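Local structure of putative fructose-bisphosphate aldolase (Coccidioides immitis, 3PM6) at residues Gly223-Gly228 and Lys247-Arg252. The protein is a putative member of the class II fructose-bisphosphate aldolase family, a zinc-binding protein built as a TIM barrel. Sequence-based numbering, arbitrary orientation.
Sequences GLVLHG and KVNVNR. With ZN (zinc ion), chain S.
L226 is held through both its backbone N-H and its backbone C=O by the strand that carries K247 and N249: its N-H donates to K247 O at 2.8 Å with an N-H...O angle of 176°, and its O accepts from N249 N at 3.0 Å. One rung earlier, K247 N reaches L224 O only through a weak bond of 3.4 Å. Ladder and register (V225 beside K247, L226 beside V248) define a parallel pair whose short segments run in nearly the same direction, their axes inclined at 22°.

Beyond L226 the strand 223-226 ends, and H227 turns its ring to the metal, ND1 binding zinc at 2.1 Å; H91 and H196 supply the other protein ligands. The amide of N249 comes over one face of this ring near its rim, ND2 lying 3.1 Å from H227 CE1, with the two planes 61° apart. ND2 and NE2 are both donors here and make no bond to each other; H227 NE2 instead donates to E148. The amide is oriented from its other end, where K247 NZ donates to N249 OD1 in the carbonyl plane, on a lone pair. K247 NZ also forms a salt bridge with E148, so one carboxylate ties the lysine to the zinc-bound histidine and would be expected to polarise that imidazole.

V225 packs alongside the K247 chain, which is extended up to a bend at its last torsion that brings NZ within 3.5 Å of V225 CG1. On the reverse face of the sheet, L226 CD2 meets V248 CG2 at 4.3 Å, and both side chains touch F237 of helix 234-242. This helix links the strands in a beta-alpha-beta unit, the seventh and eighth strands of a TIM barrel, with the zinc site at their C-terminal ends.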
loop_
_atom_site.group_PDB
_atom_site.type_symbol
_atom_site.label_atom_id
_atom_site.label_comp_id
_atom_site.label_asym_id
_atom_site.label_seq_id
_atom_site.Cartn_x
_atom_site.Cartn_y
_atom_site.Cartn_z
ATOM N N GLY A 223 1.343 29.432 6.101
ATOM C CA GLY A 223 0.224 28.655 6.661
ATOM C C GLY A 223 0.604 28.071 8.025
ATOM O O GLY A 223 1.778 27.879 8.314
ATOM N N LEU A 224 -0.371 27.844 8.891
ATOM C CA LEU A 224 -0.066 27.371 10.243
ATOM C C LEU A 224 -0.594 25.969 10.386
ATOM O O LEU A 224 -1.699 25.694 9.929
ATOM C CB LEU A 224 -0.677 28.291 11.293
ATOM C CG LEU A 224 -0.114 29.717 11.330
ATOM C CD1 LEU A 224 -0.822 30.560 12.412
ATOM C CD2 LEU A 224 1.405 29.712 11.588
ATOM N N VAL A 225 0.199 25.109 11.018
ATOM C CA VAL A 225 -0.024 23.668 11.041
ATOM C C VAL A 225 -0.116 23.218 12.478
ATOM O O VAL A 225 0.804 23.462 13.284
ATOM C CB VAL A 225 1.112 22.894 10.280
ATOM C CG1 VAL A 225 0.799 21.403 10.179
ATOM C CG2 VAL A 225 1.256 23.464 8.864
ATOM N N LEU A 226 -1.227 22.540 12.779
ATOM C CA LEU A 226 -1.525 22.040 14.104
ATOM C C LEU A 226 -1.045 20.595 14.249
ATOM O O LEU A 226 -1.481 19.699 13.519
ATOM C CB LEU A 226 -3.033 22.126 14.381
ATOM C CG LEU A 226 -3.530 21.671 15.779
ATOM C CD1 LEU A 226 -2.819 22.380 16.916
ATOM C CD2 LEU A 226 -5.032 21.876 15.931
ATOM N N HIS A 227 -0.175 20.393 15.222
ATOM C CA HIS A 227 0.322 19.062 15.623
ATOM C C HIS A 227 -0.189 18.709 17.013
ATOM O O HIS A 227 -0.538 19.626 17.790
ATOM C CB HIS A 227 1.860 19.095 15.692
ATOM C CG HIS A 227 2.515 19.090 14.350
ATOM N ND1 HIS A 227 3.133 17.978 13.841
ATOM C CD2 HIS A 227 2.623 20.055 13.402
ATOM C CE1 HIS A 227 3.589 18.248 12.626
ATOM N NE2 HIS A 227 3.302 19.502 12.341
ATOM N N GLY A 228 -0.189 17.405 17.326
ATOM C CA GLY A 228 -0.663 16.888 18.588
ATOM C C GLY A 228 -2.165 17.031 18.853
ATOM O O GLY A 228 -2.614 17.146 20.007
ATOM N N LYS A 247 -3.998 23.664 8.535
ATOM C CA LYS A 247 -3.698 22.254 8.337
ATOM C C LYS A 247 -3.714 21.618 9.711
ATOM O O LYS A 247 -3.011 22.086 10.636
ATOM C CB LYS A 247 -2.326 22.085 7.675
ATOM C CG LYS A 247 -1.854 20.617 7.447
ATOM C CD LYS A 247 -0.534 20.623 6.654
ATOM C CE LYS A 247 0.144 19.270 6.554
ATOM N NZ LYS A 247 1.075 19.018 7.697
ATOM N N VAL A 248 -4.524 20.561 9.847
ATOM C CA VAL A 248 -4.622 19.787 11.090
ATOM C C VAL A 248 -4.132 18.349 10.881
ATOM O O VAL A 248 -4.731 17.571 10.101
ATOM C CB VAL A 248 -6.090 19.775 11.602
ATOM C CG1 VAL A 248 -6.263 18.770 12.742
ATOM C CG2 VAL A 248 -6.530 21.184 12.001
ATOM N N ASN A 249 -3.052 17.999 11.598
ATOM C CA ASN A 249 -2.460 16.677 11.581
ATOM C C ASN A 249 -3.120 15.752 12.587
ATOM O O ASN A 249 -3.294 16.115 13.767
ATOM C CB ASN A 249 -0.950 16.729 11.941
ATOM C CG ASN A 249 -0.110 17.374 10.836
ATOM O OD1 ASN A 249 -0.651 17.969 9.896
ATOM N ND2 ASN A 249 1.201 17.249 10.939
ATOM N N VAL A 250 -3.334 14.520 12.145
ATOM C CA VAL A 250 -4.001 13.517 12.932
ATOM C C VAL A 250 -3.259 12.218 12.778
ATOM O O VAL A 250 -2.787 11.899 11.702
ATOM C CB VAL A 250 -5.440 13.308 12.410
ATOM C CG1 VAL A 250 -6.164 12.295 13.253
ATOM C CG2 VAL A 250 -6.194 14.630 12.436
ATOM N N ASN A 251 -3.181 11.451 13.850
ATOM C CA ASN A 251 -2.592 10.122 13.770
ATOM C C ASN A 251 -3.424 9.052 14.519
ATOM O O ASN A 251 -4.257 8.357 13.903
ATOM C CB ASN A 251 -1.117 10.152 14.246
ATOM C CG ASN A 251 -0.454 8.798 14.117
ATOM O OD1 ASN A 251 -1.078 7.870 13.613
ATOM N ND2 ASN A 251 0.800 8.662 14.579
ATOM N N ARG A 252 -3.167 8.925 15.823
ATOM C CA ARG A 252 -3.835 7.971 16.720
ATOM C C ARG A 252 -5.373 7.968 16.614
ATOM O O ARG A 252 -5.997 6.888 16.664
ATOM C CB ARG A 252 -3.439 8.234 18.177
HETATM ZN ZN ZN S . 3.259 15.998 14.540
#